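Local coordinates for large adhesion protein (Lap) involved in biofilm formation (Marinobacter hydrocarbonoclasticus, PDB 6XI3) that probably forms part of the extending region of a bacterial adhesin involved in biofilm formation, its tandem Ig-like beta-sandwich domains binding calcium between them, at residues Leu120-Val131 and Val197-Asn205; Gln333-Thr341 and Gly372-Ser382. All blocks are in the same frame, centred on the assembly; numbering follows the deposited sequence.

Contact 1 (Leu120-Val131 and Val197-Asn205); sequences LDATAGDLTVSV and VEASAQDRN. With CA (calcium ion), chain E.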
ATOM      1  N   LEU A 120      40.903 -14.153  21.259  1.00 29.16           N
ATOM      2  CA  LEU A 120      41.364 -12.878  20.673  1.00 30.05           C
ATOM      3  C   LEU A 120      40.131 -12.087  20.208  1.00 30.00           C
ATOM      4  O   LEU A 120      39.277 -12.677  19.506  1.00 26.78           O
ATOM      5  CB  LEU A 120      42.275 -13.195  19.487  1.00 29.29           C
ATOM      6  CG  LEU A 120      42.839 -12.001  18.716  1.00 30.93           C
ATOM      7  CD1 LEU A 120      43.677 -11.086  19.602  1.00 30.84           C
ATOM      8  CD2 LEU A 120      43.680 -12.479  17.540  1.00 31.79           C
ATOM      9  N   ASP A 121      40.073 -10.803  20.569  1.00 30.00           N
ATOM     10  CA  ASP A 121      38.994  -9.870  20.147  1.00 29.01           C
ATOM     11  C   ASP A 121      39.607  -8.487  19.954  1.00 27.80           C
ATOM     12  O   ASP A 121      39.427  -7.626  20.806  1.00 31.84           O
ATOM     13  CB  ASP A 121      37.815  -9.899  21.110  1.00 28.03           C
ATOM     14  CG  ASP A 121      36.601  -9.118  20.591  1.00 28.65           C
ATOM     15  OD1 ASP A 121      36.566  -8.714  19.391  1.00 25.96           O
ATOM     16  OD2 ASP A 121      35.694  -8.971  21.370  1.00 29.96           O
ATOM     17  N   ALA A 122      40.413  -8.386  18.909  1.00 29.20           N
ATOM     18  CA  ALA A 122      41.150  -7.192  18.493  1.00 32.00           C
ATOM     19  C   ALA A 122      40.285  -6.386  17.531  1.00 33.72           C
ATOM     20  O   ALA A 122      40.654  -5.253  17.324  1.00 34.07           O
ATOM     21  CB  ALA A 122      42.450  -7.583  17.833  1.00 29.52           C
ATOM     22  N   THR A 123      39.237  -6.966  16.928  1.00 33.63           N
ATOM     23  CA  THR A 123      38.415  -6.262  15.892  1.00 35.75           C
ATOM     24  C   THR A 123      36.926  -6.278  16.282  1.00 33.79           C
ATOM     25  O   THR A 123      36.380  -7.369  16.552  1.00 33.51           O
ATOM     26  CB  THR A 123      38.673  -6.851  14.501  1.00 36.45           C
ATOM     27  OG1 THR A 123      40.078  -6.867  14.263  1.00 38.51           O
ATOM     28  CG2 THR A 123      38.032  -6.058  13.384  1.00 37.80           C
ATOM     29  N   ALA A 124      36.288  -5.104  16.333  1.00 34.03           N
ATOM     30  CA  ALA A 124      34.839  -4.964  16.605  1.00 32.58           C
ATOM     31  C   ALA A 124      34.078  -5.520  15.396  1.00 29.89           C
ATOM     32  O   ALA A 124      34.419  -5.148  14.274  1.00 31.20           O
ATOM     33  CB  ALA A 124      34.460  -3.517  16.881  1.00 36.08           C
ATOM     34  N   GLY A 125      33.129  -6.427  15.622  1.00 28.09           N
ATOM     35  CA  GLY A 125      32.275  -6.965  14.555  1.00 29.44           C
ATOM     36  C   GLY A 125      31.277  -5.903  14.109  1.00 29.49           C
ATOM     37  O   GLY A 125      30.798  -5.144  14.985  1.00 31.30           O
ATOM     38  N   ASP A 126      31.006  -5.829  12.812  1.00 30.15           N
ATOM     39  CA  ASP A 126      30.050  -4.830  12.259  1.00 29.52           C
ATOM     40  C   ASP A 126      29.495  -5.375  10.951  1.00 26.57           C
ATOM     41  O   ASP A 126      30.150  -6.216  10.312  1.00 27.25           O
ATOM     42  CB  ASP A 126      30.738  -3.467  12.087  1.00 34.53           C
ATOM     43  CG  ASP A 126      29.797  -2.268  12.040  1.00 40.79           C
ATOM     44  OD1 ASP A 126      28.704  -2.367  12.595  1.00 43.67           O
ATOM     45  OD2 ASP A 126      30.174  -1.253  11.434  1.00 52.34           O
ATOM     46  N   LEU A 127      28.310  -4.912  10.554  1.00 26.71           N
ATOM     47  CA  LEU A 127      27.756  -5.242   9.223  1.00 25.02           C
ATOM     48  C   LEU A 127      27.019  -3.999   8.728  1.00 25.86           C
ATOM     49  O   LEU A 127      26.428  -3.332   9.561  1.00 24.47           O
ATOM     50  CB  LEU A 127      26.833  -6.461   9.343  1.00 24.30           C
ATOM     51  CG  LEU A 127      26.184  -6.925   8.036  1.00 28.24           C
ATOM     52  CD1 LEU A 127      25.966  -8.431   8.033  1.00 29.27           C
ATOM     53  CD2 LEU A 127      24.846  -6.211   7.801  1.00 26.26           C
ATOM     54  N   THR A 128      27.103  -3.732   7.426  1.00 25.84           N
ATOM     55  CA  THR A 128      26.285  -2.720   6.721  1.00 29.36           C
ATOM     56  C   THR A 128      25.513  -3.458   5.629  1.00 29.19           C
ATOM     57  O   THR A 128      26.019  -4.501   5.121  1.00 25.96           O
ATOM     58  CB  THR A 128      27.126  -1.565   6.157  1.00 30.01           C
ATOM     59  OG1 THR A 128      27.892  -2.064   5.054  1.00 32.82           O
ATOM     60  CG2 THR A 128      28.026  -0.914   7.194  1.00 30.03           C
ATOM     61  N   VAL A 129      24.318  -2.971   5.321  1.00 26.78           N
ATOM     62  CA  VAL A 129      23.595  -3.387   4.094  1.00 28.62           C
ATOM     63  C   VAL A 129      23.047  -2.134   3.409  1.00 31.68           C
ATOM     64  O   VAL A 129      22.679  -1.184   4.103  1.00 28.70           O
ATOM     65  CB  VAL A 129      22.474  -4.377   4.388  1.00 27.06           C
ATOM     66  CG1 VAL A 129      21.335  -3.733   5.163  1.00 28.05           C
ATOM     67  CG2 VAL A 129      21.993  -4.984   3.080  1.00 27.47           C
ATOM     68  N   SER A 130      23.025  -2.130   2.087  1.00 31.96           N
ATOM     69  CA  SER A 130      22.529  -0.957   1.339  1.00 35.74           C
ATOM     70  C   SER A 130      21.831  -1.424   0.066  1.00 35.71           C
ATOM     71  O   SER A 130      22.308  -2.381  -0.591  1.00 30.48           O
ATOM     72  CB  SER A 130      23.638   0.042   1.111  1.00 37.99           C
ATOM     73  OG  SER A 130      24.209  -0.114  -0.162  1.00 46.80           O
ATOM     74  N   VAL A 131      20.688  -0.806  -0.220  1.00 28.32           N
ATOM     75  CA  VAL A 131      19.935  -1.085  -1.461  1.00 28.54           C
ATOM     76  C   VAL A 131      20.607  -0.327  -2.594  1.00 25.21           C
ATOM     77  O   VAL A 131      20.719   0.883  -2.522  1.00 27.09           O
ATOM     78  CB  VAL A 131      18.458  -0.710  -1.329  1.00 29.95           C
ATOM     79  CG1 VAL A 131      17.751  -0.875  -2.667  1.00 31.39           C
ATOM     80  CG2 VAL A 131      17.807  -1.558  -0.268  1.00 31.95           C
ATOM     81  N   VAL A 197      14.759  -3.871   4.251  1.00 28.56           N
ATOM     82  CA  VAL A 197      15.787  -4.913   4.003  1.00 28.92           C
ATOM     83  C   VAL A 197      16.583  -5.095   5.299  1.00 32.39           C
ATOM     84  O   VAL A 197      17.181  -4.111   5.762  1.00 33.84           O
ATOM     85  CB  VAL A 197      16.674  -4.592   2.789  1.00 29.11           C
ATOM     86  CG1 VAL A 197      17.760  -5.641   2.589  1.00 30.42           C
ATOM     87  CG2 VAL A 197      15.851  -4.493   1.521  1.00 33.50           C
ATOM     88  N   GLU A 198      16.569  -6.305   5.858  1.00 30.12           N
ATOM     89  CA  GLU A 198      17.356  -6.647   7.062  1.00 33.44           C
ATOM     90  C   GLU A 198      18.440  -7.670   6.690  1.00 33.01           C
ATOM     91  O   GLU A 198      18.134  -8.635   5.946  1.00 27.61           O
ATOM     92  CB  GLU A 198      16.406  -7.154   8.142  1.00 40.29           C
ATOM     93  CG  GLU A 198      17.113  -7.652   9.383  1.00 48.84           C
ATOM     94  CD  GLU A 198      17.569  -6.550  10.323  1.00 61.42           C
ATOM     95  OE1 GLU A 198      16.834  -5.541  10.446  1.00 66.98           O
ATOM     96  OE2 GLU A 198      18.660  -6.697  10.927  1.00 64.23           O
ATOM     97  N   ALA A 199      19.663  -7.455   7.189  1.00 30.45           N
ATOM     98  CA  ALA A 199      20.824  -8.342   6.955  1.00 30.38           C
ATOM     99  C   ALA A 199      21.485  -8.625   8.296  1.00 30.89           C
ATOM    100  O   ALA A 199      21.527  -7.713   9.134  1.00 32.00           O
ATOM    101  CB  ALA A 199      21.791  -7.744   5.964  1.00 28.79           C
ATOM    102  N   SER A 200      21.923  -9.868   8.494  1.00 30.26           N
ATOM    103  CA  SER A 200      22.527 -10.328   9.757  1.00 29.43           C
ATOM    104  C   SER A 200      23.583 -11.412   9.489  1.00 27.23           C
ATOM    105  O   SER A 200      23.516 -12.173   8.504  1.00 25.62           O
ATOM    106  CB  SER A 200      21.459 -10.754  10.741  1.00 31.50           C
ATOM    107  OG  SER A 200      20.794 -11.937  10.307  1.00 37.21           O
ATOM    108  N   ALA A 201      24.553 -11.479  10.376  1.00 28.32           N
ATOM    109  CA  ALA A 201      25.643 -12.471  10.286  1.00 27.40           C
ATOM    110  C   ALA A 201      26.219 -12.620  11.686  1.00 28.49           C
ATOM    111  O   ALA A 201      25.656 -12.022  12.602  1.00 28.99           O
ATOM    112  CB  ALA A 201      26.645 -12.023   9.256  1.00 24.64           C
ATOM    113  N   GLN A 202      27.256 -13.437  11.839  1.00 28.10           N
ATOM    114  CA  GLN A 202      27.899 -13.633  13.153  1.00 31.82           C
ATOM    115  C   GLN A 202      29.380 -13.278  12.989  1.00 28.31           C
ATOM    116  O   GLN A 202      29.973 -13.681  11.990  1.00 26.90           O
ATOM    117  CB  GLN A 202      27.630 -15.062  13.637  1.00 35.67           C
ATOM    118  CG  GLN A 202      27.810 -15.219  15.134  1.00 41.87           C
ATOM    119  CD  GLN A 202      27.466 -16.599  15.642  1.00 48.17           C
ATOM    120  OE1 GLN A 202      28.240 -17.558  15.517  1.00 40.16           O
ATOM    121  NE2 GLN A 202      26.316 -16.672  16.286  1.00 48.61           N
ATOM    122  N   ASP A 203      29.934 -12.502  13.903  1.00 27.70           N
ATOM    123  CA  ASP A 203      31.364 -12.155  13.878  1.00 30.52           C
ATOM    124  C   ASP A 203      32.121 -13.333  14.523  1.00 31.07           C
ATOM    125  O   ASP A 203      31.495 -14.295  15.048  1.00 28.14           O
ATOM    126  CB  ASP A 203      31.613 -10.775  14.496  1.00 31.12           C
ATOM    127  CG  ASP A 203      31.580 -10.708  16.003  1.00 32.22           C
ATOM    128  OD1 ASP A 203      31.556 -11.786  16.649  1.00 36.67           O
ATOM    129  OD2 ASP A 203      31.598  -9.570  16.528  1.00 29.09           O
ATOM    130  N   ARG A 204      33.432 -13.290  14.455  1.00 31.99           N
ATOM    131  CA  ARG A 204      34.266 -14.453  14.837  1.00 31.50           C
ATOM    132  C   ARG A 204      34.256 -14.615  16.354  1.00 33.17           C
ATOM    133  O   ARG A 204      34.775 -15.626  16.824  1.00 35.29           O
ATOM    134  CB  ARG A 204      35.676 -14.241  14.327  1.00 33.21           C
ATOM    135  CG  ARG A 204      35.807 -14.141  12.822  1.00 34.49           C
ATOM    136  CD  ARG A 204      37.292 -14.059  12.574  1.00 30.72           C
ATOM    137  NE  ARG A 204      37.675 -14.132  11.191  1.00 30.09           N
ATOM    138  CZ  ARG A 204      37.914 -13.099  10.402  1.00 29.22           C
ATOM    139  NH1 ARG A 204      37.736 -11.864  10.826  1.00 33.35           N
ATOM    140  NH2 ARG A 204      38.264 -13.307   9.157  1.00 29.63           N
ATOM    141  N   ASN A 205      33.718 -13.658  17.115  1.00 32.13           N
ATOM    142  CA  ASN A 205      33.558 -13.860  18.579  1.00 33.73           C
ATOM    143  C   ASN A 205      32.138 -14.335  18.896  1.00 31.70           C
ATOM    144  O   ASN A 205      31.804 -14.378  20.054  1.00 30.50           O
ATOM    145  CB  ASN A 205      33.968 -12.624  19.374  1.00 35.35           C
ATOM    146  CG  ASN A 205      35.428 -12.301  19.185  1.00 35.82           C
ATOM    147  OD1 ASN A 205      35.764 -11.498  18.315  1.00 33.33           O
ATOM    148  ND2 ASN A 205      36.282 -12.940  19.980  1.00 32.99           N
TER
HETATM  149 CA    CA E 504      36.006  -9.467  17.315  1.00 27.58          CA
HETATM  150  O   HOH W   1      33.729  -8.904  17.756  1.00 34.54           O
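Asp121 and Asn205 meet at a calcium ion at the end of an Ig-like beta-sandwich, where the linker from the preceding domain runs into strand 126-135. Each gives its OD1 to the metal; Asp121 OD1 and Asn205 OD1 lie 3.1 Å apart, held together by the cation, with the carboxylate and amide planes turned 36° from each other. With CG anti to the backbone N (chi1 -171°), Asp121 extends its carboxylate to the ion, OD1 2.3 Å from the calcium. Thr123 O and a water join them, and Asp95 and Asp149 complete the site. The other end of the Asn205 amide fixes its rotation: ND2 donates an almost straight bond (172°) to Leu120 O, which lies close to the amide plane, although the donor stands above the plane of that carbonyl. Behind this first shell, Asp203 OD2 accepts from the metal-bound water, while its OD1 takes the backbone N of Asn205 in an Asx turn.

Further along, strands 126-131 and 197-202 face each other across the sandwich, 7.4 Å between their axes. Leu127 spreads its two methyls along strand 197-202, CD2 on Ala199 CB and CD1 on Ala201 CB. Val129 brings CB and both methyls over the same Ala199 methyl. Beyond it the valines close the row, Val131 CG2 lying 4.0 Å from Val197 CG2.

Contact 2 (Gln333-Thr341 and Gly372-Ser382); sequences QTVDLSGTT and GSYSLTGVDIS
Val335 and Val379, Leu337 and Leu376, and Gly339 and Tyr374 pair across antiparallel strands 334-342 and 374-380 in the three-stranded sheet of the last Ig-like beta-sandwich, the first strand being central and the second an edge. Backbone bonds join each of these pairs in both directions, and Ile381 N adds one to Gln333 O. Between the first two pairs the register slips by one residue: Gly378 and Val379 both face Val335 in a G1 beta bulge.

Side chains reach the backbone at two places. Asp336, its CG beside the backbone N (chi1 -58°), turns OD1 onto the bulge and accepts from Gly378 N at 2.8 Å in a nearly straight bond (168°). At the far end Thr341 OG1 donates to Gly372 O over 2.6 Å, in the carbonyl plane and on a lone pair. Within the second segment, Asp380 OD1 takes both the N and the OG of Ser382, the former making an Asx turn.

The apolar face carries Val335, Leu337, Tyr374, Leu376 and Val379 toward the opposing sheet, where Val352 touches both leucines. Val335 divides its methyls: CG2 rests on Val379 CB, while CG1 meets Ile381 CD1 at 3.4 Å, a tight fit between side chains crossing at about a right angle.

One contact is aromatic. Tyr374 CG sits between its backbone N and carbonyl carbon (chi1 66°), which lays the ring across strand 334-342, over the backbone of Gly339. Its hydroxyl reaches past that strand to bond with Thr322 O of strand 320-329, and Gly339 CA makes a CH-pi contact toward the rim of one face, 3.7 Å from the ring centroid.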
ATOM      1  N   GLN A 333     -64.333  37.065 -23.045  1.00 27.15           N
ATOM      2  CA  GLN A 333     -63.586  36.186 -23.993  1.00 26.48           C
ATOM      3  C   GLN A 333     -62.266  35.769 -23.350  1.00 26.64           C
ATOM      4  O   GLN A 333     -61.201  35.978 -23.940  1.00 24.18           O
ATOM      5  CB  GLN A 333     -63.440  36.849 -25.357  1.00 27.82           C
ATOM      6  CG  GLN A 333     -64.825  37.096 -25.945  1.00 28.15           C
ATOM      7  CD  GLN A 333     -64.803  37.793 -27.285  1.00 35.60           C
ATOM      8  OE1 GLN A 333     -64.139  37.376 -28.222  1.00 36.24           O
ATOM      9  NE2 GLN A 333     -65.576  38.858 -27.388  1.00 41.49           N
ATOM     10  N   THR A 334     -62.362  35.125 -22.197  1.00 25.61           N
ATOM     11  CA  THR A 334     -61.174  34.627 -21.454  1.00 28.13           C
ATOM     12  C   THR A 334     -61.440  33.217 -20.940  1.00 25.91           C
ATOM     13  O   THR A 334     -62.599  32.814 -20.958  1.00 23.00           O
ATOM     14  CB  THR A 334     -60.789  35.549 -20.290  1.00 27.38           C
ATOM     15  OG1 THR A 334     -61.883  35.650 -19.378  1.00 30.48           O
ATOM     16  CG2 THR A 334     -60.343  36.907 -20.781  1.00 27.64           C
ATOM     17  N   VAL A 335     -60.373  32.514 -20.550  1.00 22.32           N
ATOM     18  CA  VAL A 335     -60.459  31.192 -19.901  1.00 23.45           C
ATOM     19  C   VAL A 335     -59.566  31.194 -18.663  1.00 25.11           C
ATOM     20  O   VAL A 335     -58.589  31.953 -18.617  1.00 26.38           O
ATOM     21  CB  VAL A 335     -60.133  30.029 -20.849  1.00 26.50           C
ATOM     22  CG1 VAL A 335     -61.098  29.999 -22.021  1.00 28.60           C
ATOM     23  CG2 VAL A 335     -58.700  30.052 -21.340  1.00 25.73           C
ATOM     24  N   ASP A 336     -59.974  30.442 -17.652  1.00 24.26           N
ATOM     25  CA  ASP A 336     -59.115  30.127 -16.491  1.00 27.52           C
ATOM     26  C   ASP A 336     -58.805  28.638 -16.610  1.00 27.46           C
ATOM     27  O   ASP A 336     -59.765  27.871 -16.845  1.00 25.14           O
ATOM     28  CB  ASP A 336     -59.774  30.491 -15.155  1.00 29.47           C
ATOM     29  CG  ASP A 336     -60.169  31.960 -14.995  1.00 29.19           C
ATOM     30  OD1 ASP A 336     -59.679  32.821 -15.742  1.00 28.78           O
ATOM     31  OD2 ASP A 336     -60.963  32.224 -14.102  1.00 35.83           O
ATOM     32  N   LEU A 337     -57.523  28.276 -16.486  1.00 26.95           N
ATOM     33  CA  LEU A 337     -56.992  26.901 -16.613  1.00 26.43           C
ATOM     34  C   LEU A 337     -56.261  26.588 -15.313  1.00 24.75           C
ATOM     35  O   LEU A 337     -55.764  27.508 -14.708  1.00 22.95           O
ATOM     36  CB  LEU A 337     -55.987  26.831 -17.768  1.00 28.94           C
ATOM     37  CG  LEU A 337     -56.488  27.304 -19.121  1.00 31.98           C
ATOM     38  CD1 LEU A 337     -55.353  27.307 -20.110  1.00 33.55           C
ATOM     39  CD2 LEU A 337     -57.621  26.418 -19.621  1.00 34.36           C
ATOM     40  N   SER A 338     -56.201  25.328 -14.908  1.00 24.15           N
ATOM     41  CA  SER A 338     -55.355  24.878 -13.782  1.00 26.10           C
ATOM     42  C   SER A 338     -54.852  23.468 -14.082  1.00 26.32           C
ATOM     43  O   SER A 338     -55.432  22.818 -14.970  1.00 25.84           O
ATOM     44  CB  SER A 338     -56.114  24.908 -12.488  1.00 27.78           C
ATOM     45  OG  SER A 338     -57.317  24.200 -12.626  1.00 27.03           O
ATOM     46  N   GLY A 339     -53.845  23.009 -13.337  1.00 24.85           N
ATOM     47  CA  GLY A 339     -53.378  21.628 -13.508  1.00 26.19           C
ATOM     48  C   GLY A 339     -52.547  21.164 -12.338  1.00 24.00           C
ATOM     49  O   GLY A 339     -52.303  21.949 -11.430  1.00 21.57           O
ATOM     50  N   THR A 340     -52.113  19.918 -12.416  1.00 23.37           N
ATOM     51  CA  THR A 340     -51.264  19.270 -11.406  1.00 25.18           C
ATOM     52  C   THR A 340     -50.152  18.588 -12.170  1.00 24.93           C
ATOM     53  O   THR A 340     -50.338  18.270 -13.371  1.00 22.44           O
ATOM     54  CB  THR A 340     -52.037  18.256 -10.531  1.00 29.45           C
ATOM     55  OG1 THR A 340     -52.509  17.196 -11.363  1.00 29.94           O
ATOM     56  CG2 THR A 340     -53.207  18.878  -9.799  1.00 31.34           C
ATOM     57  N   THR A 341     -49.068  18.315 -11.462  1.00 22.72           N
ATOM     58  CA  THR A 341     -47.930  17.560 -12.017  1.00 24.86           C
ATOM     59  C   THR A 341     -47.399  16.621 -10.935  1.00 23.49           C
ATOM     60  O   THR A 341     -47.565  16.913  -9.770  1.00 22.91           O
ATOM     61  CB  THR A 341     -46.831  18.464 -12.603  1.00 23.96           C
ATOM     62  OG1 THR A 341     -46.249  19.279 -11.597  1.00 25.04           O
ATOM     63  CG2 THR A 341     -47.303  19.337 -13.741  1.00 26.39           C
ATOM     64  N   GLY A 372     -46.360  21.333  -7.320  1.00 26.08           N
ATOM     65  CA  GLY A 372     -46.585  20.685  -8.629  1.00 24.93           C
ATOM     66  C   GLY A 372     -47.765  21.279  -9.385  1.00 24.94           C
ATOM     67  O   GLY A 372     -47.916  20.951 -10.564  1.00 24.05           O
ATOM     68  N   SER A 373     -48.539  22.167  -8.760  1.00 25.69           N
ATOM     69  CA  SER A 373     -49.736  22.772  -9.400  1.00 27.28           C
ATOM     70  C   SER A 373     -49.337  23.988 -10.243  1.00 25.04           C
ATOM     71  O   SER A 373     -48.222  24.561 -10.095  1.00 23.29           O
ATOM     72  CB  SER A 373     -50.837  23.106  -8.401  1.00 27.19           C
ATOM     73  OG  SER A 373     -50.434  24.135  -7.503  1.00 26.22           O
ATOM     74  N   TYR A 374     -50.217  24.348 -11.158  1.00 22.39           N
ATOM     75  CA  TYR A 374     -50.014  25.506 -12.043  1.00 22.05           C
ATOM     76  C   TYR A 374     -51.402  26.052 -12.358  1.00 25.23           C
ATOM     77  O   TYR A 374     -52.375  25.313 -12.229  1.00 24.01           O
ATOM     78  CB  TYR A 374     -49.239  25.153 -13.318  1.00 21.68           C
ATOM     79  CG  TYR A 374     -49.923  24.225 -14.282  1.00 21.53           C
ATOM     80  CD1 TYR A 374     -49.826  22.856 -14.137  1.00 22.69           C
ATOM     81  CD2 TYR A 374     -50.702  24.719 -15.310  1.00 22.13           C
ATOM     82  CE1 TYR A 374     -50.474  21.983 -14.992  1.00 23.41           C
ATOM     83  CE2 TYR A 374     -51.371  23.869 -16.164  1.00 23.49           C
ATOM     84  CZ  TYR A 374     -51.267  22.500 -15.994  1.00 23.13           C
ATOM     85  OH  TYR A 374     -51.890  21.672 -16.848  1.00 24.58           O
ATOM     86  N   SER A 375     -51.477  27.314 -12.730  1.00 27.91           N
ATOM     87  CA  SER A 375     -52.749  27.870 -13.225  1.00 31.29           C
ATOM     88  C   SER A 375     -52.488  29.039 -14.157  1.00 28.75           C
ATOM     89  O   SER A 375     -51.418  29.616 -14.085  1.00 26.90           O
ATOM     90  CB  SER A 375     -53.659  28.219 -12.081  1.00 30.50           C
ATOM     91  OG  SER A 375     -53.100  29.208 -11.273  1.00 30.92           O
ATOM     92  N   LEU A 376     -53.471  29.333 -15.010  1.00 27.20           N
ATOM     93  CA  LEU A 376     -53.496  30.552 -15.841  1.00 28.24           C
ATOM     94  C   LEU A 376     -54.901  31.126 -15.709  1.00 27.56           C
ATOM     95  O   LEU A 376     -55.863  30.367 -15.831  1.00 29.60           O
ATOM     96  CB  LEU A 376     -53.135  30.240 -17.305  1.00 30.17           C
ATOM     97  CG  LEU A 376     -51.811  29.498 -17.518  1.00 33.18           C
ATOM     98  CD1 LEU A 376     -52.011  27.993 -17.476  1.00 34.25           C
ATOM     99  CD2 LEU A 376     -51.172  29.873 -18.826  1.00 34.22           C
ATOM    100  N   THR A 377     -55.007  32.420 -15.470  1.00 26.55           N
ATOM    101  CA  THR A 377     -56.298  33.076 -15.233  1.00 30.66           C
ATOM    102  C   THR A 377     -56.394  34.245 -16.207  1.00 31.48           C
ATOM    103  O   THR A 377     -55.371  34.855 -16.533  1.00 28.01           O
ATOM    104  CB  THR A 377     -56.434  33.376 -13.734  1.00 37.07           C
ATOM    105  OG1 THR A 377     -55.350  34.223 -13.416  1.00 46.27           O
ATOM    106  CG2 THR A 377     -56.332  32.148 -12.856  1.00 35.86           C
ATOM    107  N   GLY A 378     -57.590  34.478 -16.739  1.00 30.70           N
ATOM    108  CA  GLY A 378     -57.831  35.613 -17.639  1.00 26.69           C
ATOM    109  C   GLY A 378     -57.099  35.490 -18.960  1.00 25.59           C
ATOM    110  O   GLY A 378     -56.767  36.531 -19.523  1.00 25.20           O
ATOM    111  N   VAL A 379     -56.907  34.281 -19.491  1.00 25.42           N
ATOM    112  CA  VAL A 379     -56.212  34.084 -20.794  1.00 24.75           C
ATOM    113  C   VAL A 379     -57.137  34.590 -21.917  1.00 27.71           C
ATOM    114  O   VAL A 379     -58.308  34.148 -21.996  1.00 28.39           O
ATOM    115  CB  VAL A 379     -55.798  32.615 -20.992  1.00 27.56           C
ATOM    116  CG1 VAL A 379     -55.233  32.374 -22.374  1.00 28.09           C
ATOM    117  CG2 VAL A 379     -54.800  32.146 -19.938  1.00 28.61           C
ATOM    118  N   ASP A 380     -56.613  35.454 -22.777  1.00 25.10           N
ATOM    119  CA  ASP A 380     -57.364  36.115 -23.873  1.00 25.49           C
ATOM    120  C   ASP A 380     -57.578  35.139 -25.016  1.00 23.75           C
ATOM    121  O   ASP A 380     -56.579  34.690 -25.587  1.00 24.60           O
ATOM    122  CB  ASP A 380     -56.589  37.302 -24.408  1.00 27.92           C
ATOM    123  CG  ASP A 380     -57.386  38.136 -25.389  1.00 30.44           C
ATOM    124  OD1 ASP A 380     -58.543  37.773 -25.723  1.00 27.55           O
ATOM    125  OD2 ASP A 380     -56.850  39.157 -25.765  1.00 35.65           O
ATOM    126  N   ILE A 381     -58.829  34.795 -25.295  1.00 24.84           N
ATOM    127  CA  ILE A 381     -59.176  33.890 -26.429  1.00 26.66           C
ATOM    128  C   ILE A 381     -60.105  34.634 -27.375  1.00 25.31           C
ATOM    129  O   ILE A 381     -60.804  33.952 -28.131  1.00 27.31           O
ATOM    130  CB  ILE A 381     -59.774  32.563 -25.938  1.00 27.37           C
ATOM    131  CG1 ILE A 381     -61.082  32.744 -25.161  1.00 28.05           C
ATOM    132  CG2 ILE A 381     -58.735  31.801 -25.122  1.00 29.13           C
ATOM    133  CD1 ILE A 381     -61.817  31.436 -24.963  1.00 29.92           C
ATOM    134  N   SER A 382     -60.074  35.969 -27.350  1.00 27.37           N
ATOM    135  CA  SER A 382     -60.853  36.820 -28.290  1.00 28.19           C
ATOM    136  C   SER A 382     -60.466  36.524 -29.758  1.00 32.75           C
ATOM    137  O   SER A 382     -61.268  36.872 -30.634  1.00 30.01           O
ATOM    138  CB  SER A 382     -60.743  38.294 -27.964  1.00 29.93           C
ATOM    139  OG  SER A 382     -59.391  38.734 -28.028  1.00 29.28           O
TER

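In the fold
Contact 1 closes before contact 2 opens along the chain, and their centres lie about 96 Å apart, on opposite sides of the chain's centre. They share no sheet or domain. Contact 1 joins strands 126-135 and 193-202, which belong to the two facing sheets of one sandwich, and its loops bind the calcium at that domain's junction with the one before. Contact 2 stays within a single sheet of the last domain, in the order 320-329, 334-342, 374-380. Contact 1 thus packs one sheet on the other, whereas contact 2 is strand pairing inside one sheet. Calcium sites recurring at successive junctions are consistent with a rod-like, extended adhesin.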